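Local coordinates for protein cellulose 1,4-beta-cellobiosidase (Clostridium thermocellum, PDB 3ZQX) that is the family 3b carbohydrate-binding module of a cellulosomal cellobiohydrolase, of a family that typically attaches enzymes to cellulose, though adhesion is deficient in some members, at residues Thr59-Ser63 with Gly64-Pro68; Arg31-Leu35 with Lys36-Leu40. The protein carries 1 engineered substitution. All coordinates share one frame; numbering follows the deposited sequence.

Contact 1: Thr59-Ser63 with Gly64-Pro68; sequences TPIGS and GNLIP
N65 folds its side-chain amide back to the carbonyl of I61, a worked example of how one asparagine can tie a short turn shut. Its ND2 lies 2.7 Å from I61 O, and the N-H points at the oxygen almost without bend (174°). The oxygen sits in the amide plane and the donor nearly along the C=O axis, so this single bond goes far toward fixing the rotation of the amide. With CG beside its own backbone N (chi1 -73°), the side chain lies along the turn it grips. The backbone of N65 adds a second hold, N65 N to G62 O at 3.0 Å, and L66 N follows with S63 O at 3.1 Å. These successive i to i+3 bonds make the 3-10 turn; before it, T59 to G62 form a type I beta turn, and the positive phi of G62 swings the chain from one to the other.

The packed side is apolar. I61 CD1 meets L66 CD2 at 3.9 Å, the two side chains crossing at about a right angle. T59 makes a looser contact, its CG2 4.3 Å from L66 CD1, while its OG1 bonds E96 O. By contrast, S63 and G64 face solvent at the apex, where S63 points its CB away from the chain that follows. Alongside the 3-10 turn, water 1 donates to L66 O at 2.9 Å and only weakly to S63 O.

Beneath the turn, I61 and L66 both rest on F83 of strand 78-83, and L66 reaches F54 of strand 52-55 and I97 of strand 97-103. N65 pairs through its backbone with K84, and the chain runs on as strand 66-71, an outermost strand of the five-stranded antiparallel sheet.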
loop_
_atom_site.group_PDB
_atom_site.type_symbol
_atom_site.label_atom_id
_atom_site.label_comp_id
_atom_site.label_asym_id
_atom_site.label_seq_id
_atom_site.Cartn_x
_atom_site.Cartn_y
_atom_site.Cartn_z
ATOM N N THR A 59 12.051 4.119 3.558
ATOM C CA THR A 59 11.305 3.598 4.693
ATOM C C THR A 59 12.293 3.188 5.788
ATOM O O THR A 59 13.366 2.683 5.469
ATOM C CB THR A 59 10.391 2.423 4.285
ATOM O OG1 THR A 59 9.662 1.972 5.428
ATOM C CG2 THR A 59 11.173 1.257 3.704
ATOM N N PRO A 60 11.926 3.341 7.073
ATOM C CA PRO A 60 12.872 2.932 8.122
ATOM C C PRO A 60 13.197 1.436 8.135
ATOM O O PRO A 60 14.245 1.055 8.663
ATOM C CB PRO A 60 12.151 3.320 9.419
ATOM C CG PRO A 60 11.232 4.428 9.024
ATOM C CD PRO A 60 10.778 4.083 7.622
ATOM N N ILE A 61 12.326 0.601 7.584
ATOM C CA ILE A 61 12.560 -0.847 7.597
ATOM C C ILE A 61 13.504 -1.274 6.469
ATOM O O ILE A 61 13.878 -2.443 6.366
ATOM C CB ILE A 61 11.233 -1.664 7.545
ATOM C CG1 ILE A 61 10.487 -1.447 6.223
ATOM C CG2 ILE A 61 10.349 -1.325 8.739
ATOM C CD1 ILE A 61 9.309 -2.381 6.031
ATOM N N GLY A 62 13.824 -0.306 5.616
ATOM C CA GLY A 62 14.719 -0.385 4.474
ATOM C C GLY A 62 13.925 -0.762 3.235
ATOM O O GLY A 62 13.189 -1.748 3.229
ATOM N N SER A 63 14.225 -0.122 2.118
ATOM C CA SER A 63 13.410 -0.318 0.932
ATOM C C SER A 63 13.723 -1.675 0.332
ATOM O O SER A 63 12.875 -2.275 -0.324
ATOM C CB SER A 63 13.630 0.800 -0.079
ATOM O OG SER A 63 14.971 0.824 -0.504
ATOM N N GLY A 64 14.927 -2.172 0.590
ATOM C CA GLY A 64 15.326 -3.487 0.118
ATOM C C GLY A 64 14.587 -4.630 0.788
ATOM O O GLY A 64 14.656 -5.772 0.334
ATOM N N ASN A 65 13.878 -4.331 1.870
ATOM C CA ASN A 65 13.071 -5.335 2.546
ATOM C C ASN A 65 11.631 -5.393 2.055
ATOM O O ASN A 65 10.837 -6.176 2.564
ATOM C CB ASN A 65 13.138 -5.132 4.053
ATOM C CG ASN A 65 14.471 -5.555 4.605
ATOM O OD1 ASN A 65 14.975 -6.614 4.241
ATOM N ND2 ASN A 65 15.072 -4.724 5.449
ATOM N N LEU A 66 11.309 -4.572 1.054
ATOM C CA LEU A 66 9.994 -4.596 0.428
ATOM C C LEU A 66 10.005 -5.525 -0.778
ATOM O O LEU A 66 10.987 -5.598 -1.515
ATOM C CB LEU A 66 9.600 -3.191 -0.035
ATOM C CG LEU A 66 9.630 -2.094 1.034
ATOM C CD1 LEU A 66 9.311 -0.732 0.442
ATOM C CD2 LEU A 66 8.669 -2.423 2.166
ATOM N N ILE A 67 8.893 -6.222 -0.976
ATOM C CA ILE A 67 8.727 -7.131 -2.103
ATOM C C ILE A 67 7.440 -6.735 -2.821
ATOM O O ILE A 67 6.354 -7.194 -2.464
ATOM C CB ILE A 67 8.652 -8.600 -1.633
ATOM C CG1 ILE A 67 9.862 -8.954 -0.765
ATOM C CG2 ILE A 67 8.558 -9.538 -2.830
ATOM C CD1 ILE A 67 9.781 -10.331 -0.129
ATOM N N PRO A 68 7.536 -5.816 -3.789
ATOM C CA PRO A 68 6.342 -5.351 -4.498
ATOM C C PRO A 68 5.894 -6.273 -5.617
ATOM O O PRO A 68 6.723 -6.884 -6.290
ATOM C CB PRO A 68 6.794 -4.013 -5.079
ATOM C CG PRO A 68 8.257 -4.220 -5.360
ATOM C CD PRO A 68 8.748 -5.089 -4.213
HETATM O O HOH W 1 12.076 -3.736 -3.391
#

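Contact 2: Arg31-Leu35 with Lys36-Leu40; sequences RDYSL and KDIVL
Between S34 and I38 the backbone makes a 3-10 turn, D37 N bonding S34 O at 3.0 Å and I38 N bonding L35 O at the next step. S34 adds a side-chain bond of its own: with the hydroxyl anti to the backbone N (chi1 174°), OG swings forward to accept from K36 N at 3.1 Å. The same OG bonds D85 OD1, which gives the buried oxygen two partners. K36 lays its CG beside that hydroxyl, then bends at the end of its chain so that NZ forms a salt bridge with D37 OD1 at 3.0 Å on the exposed side. The other carboxylate oxygen, D37 OD2, is linked by water 2 to S34 N. On the inner side L35 CD2 and I38 CD1 pack at 4.0 Å, and the I38 methyl also approaches the Y33 ring obliquely. At the ring's far end, R31 NE and NH2 both donate to Y33 OH in the guanidinium plane, and D2 and K134 are further partners of that hydroxyl. The bond from the K36 amide to the S34 hydroxyl, two residues back, is that of an ST turn, placed here where a beta-sandwich chain passes from strand 33-34 into strand 38-43.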
loop_
_atom_site.group_PDB
_atom_site.type_symbol
_atom_site.label_atom_id
_atom_site.label_comp_id
_atom_site.label_asym_id
_atom_site.label_seq_id
_atom_site.Cartn_x
_atom_site.Cartn_y
_atom_site.Cartn_z
ATOM N N ARG A 31 0.592 -9.320 19.845
ATOM C CA ARG A 31 1.454 -10.329 19.233
ATOM C C ARG A 31 2.524 -9.689 18.359
ATOM O O ARG A 31 2.205 -8.901 17.475
ATOM C CB ARG A 31 0.620 -11.276 18.360
ATOM C CG ARG A 31 -0.440 -12.034 19.139
ATOM C CD ARG A 31 -1.425 -12.754 18.233
ATOM N NE ARG A 31 -2.170 -11.815 17.407
ATOM C CZ ARG A 31 -3.319 -11.248 17.756
ATOM N NH1 ARG A 31 -3.891 -11.548 18.906
ATOM N NH2 ARG A 31 -3.908 -10.392 16.931
ATOM N N ASP A 32 3.789 -10.031 18.579
ATOM C CA ASP A 32 4.831 -9.656 17.632
ATOM C C ASP A 32 4.628 -10.459 16.347
ATOM O O ASP A 32 4.148 -11.600 16.385
ATOM C CB ASP A 32 6.218 -10.036 18.145
ATOM C CG ASP A 32 6.647 -9.288 19.398
ATOM O OD1 ASP A 32 5.951 -8.385 19.899
ATOM O OD2 ASP A 32 7.740 -9.627 19.885
ATOM N N TYR A 33 5.033 -9.883 15.222
ATOM C CA TYR A 33 4.996 -10.592 13.949
ATOM C C TYR A 33 6.303 -10.450 13.200
ATOM O O TYR A 33 7.116 -9.569 13.505
ATOM C CB TYR A 33 3.905 -10.022 13.046
ATOM C CG TYR A 33 2.505 -10.170 13.567
ATOM C CD1 TYR A 33 1.992 -11.418 13.893
ATOM C CD2 TYR A 33 1.686 -9.064 13.711
ATOM C CE1 TYR A 33 0.711 -11.564 14.354
ATOM C CE2 TYR A 33 0.391 -9.196 14.169
ATOM C CZ TYR A 33 -0.091 -10.454 14.483
ATOM O OH TYR A 33 -1.382 -10.619 14.930
ATOM N N SER A 34 6.483 -11.299 12.197
ATOM C CA SER A 34 7.362 -10.961 11.093
ATOM C C SER A 34 6.533 -10.369 9.958
ATOM O O SER A 34 5.483 -10.915 9.598
ATOM C CB SER A 34 8.092 -12.183 10.563
ATOM O OG SER A 34 8.818 -11.807 9.407
ATOM N N LEU A 35 7.008 -9.268 9.391
ATOM C CA LEU A 35 6.375 -8.699 8.223
ATOM C C LEU A 35 6.343 -9.670 7.047
ATOM O O LEU A 35 5.546 -9.483 6.127
ATOM C CB LEU A 35 7.049 -7.387 7.825
ATOM C CG LEU A 35 6.668 -6.210 8.721
ATOM C CD1 LEU A 35 7.715 -5.114 8.646
ATOM C CD2 LEU A 35 5.306 -5.666 8.319
ATOM N N LYS A 36 7.170 -10.711 7.059
ATOM C CA LYS A 36 7.118 -11.684 5.976
ATOM C C LYS A 36 5.738 -12.332 5.880
ATOM O O LYS A 36 5.377 -12.869 4.828
ATOM C CB LYS A 36 8.184 -12.759 6.154
ATOM C CG LYS A 36 7.820 -13.811 7.187
ATOM C CD LYS A 36 8.945 -14.811 7.394
ATOM C CE LYS A 36 8.580 -15.827 8.468
ATOM N NZ LYS A 36 7.344 -16.584 8.110
ATOM N N ASP A 37 4.973 -12.274 6.972
ATOM C CA ASP A 37 3.646 -12.889 7.041
ATOM C C ASP A 37 2.498 -11.930 6.713
ATOM O O ASP A 37 1.331 -12.328 6.756
ATOM C CB ASP A 37 3.430 -13.507 8.421
ATOM C CG ASP A 37 4.343 -14.673 8.664
ATOM O OD1 ASP A 37 4.598 -15.440 7.709
ATOM O OD2 ASP A 37 4.821 -14.828 9.804
ATOM N N ILE A 38 2.820 -10.692 6.370
ATOM C CA ILE A 38 1.804 -9.667 6.142
ATOM C C ILE A 38 1.786 -9.213 4.684
ATOM O O ILE A 38 2.845 -9.003 4.088
ATOM C CB ILE A 38 2.038 -8.478 7.103
ATOM C CG1 ILE A 38 1.802 -8.926 8.550
ATOM C CG2 ILE A 38 1.162 -7.294 6.736
ATOM C CD1 ILE A 38 2.301 -7.966 9.602
ATOM N N VAL A 39 0.589 -9.094 4.115
ATOM C CA VAL A 39 0.393 -8.643 2.747
ATOM C C VAL A 39 -0.432 -7.362 2.783
ATOM O O VAL A 39 -1.499 -7.327 3.402
ATOM C CB VAL A 39 -0.374 -9.714 1.944
ATOM C CG1 VAL A 39 -0.745 -9.199 0.566
ATOM C CG2 VAL A 39 0.442 -11.001 1.840
ATOM N N LEU A 40 0.063 -6.314 2.133
ATOM C CA LEU A 40 -0.656 -5.047 2.011
ATOM C C LEU A 40 -1.126 -4.863 0.570
ATOM O O LEU A 40 -0.386 -5.182 -0.364
ATOM C CB LEU A 40 0.272 -3.892 2.415
ATOM C CG LEU A 40 -0.241 -2.453 2.267
ATOM C CD1 LEU A 40 0.426 -1.517 3.274
ATOM C CD2 LEU A 40 -0.054 -1.929 0.854
HETATM O O HOH W 2 4.595 -13.406 12.107
#

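How the contacts relate
From the N terminus, contact 2 comes first, closing the short turn that carries the chain from strand 33-34, paired with 87-88, into strand 38-43 inside the five-stranded sheet. Contact 1 follows in series, closing the loop between strand 52-55 of the six-stranded sheet and strand 66-71 at an edge of the five-stranded one; neither encloses the other. Their centres lie about 13 Å apart, yet they touch, L35 CD1 packing on I61 CD1 at 4.1 Å. F83 and T94 are met by both L35 and I61, while V86 is met by L35 and N65. Two local turns thus meet over a shared, largely apolar set of side chains at an end of the sandwich.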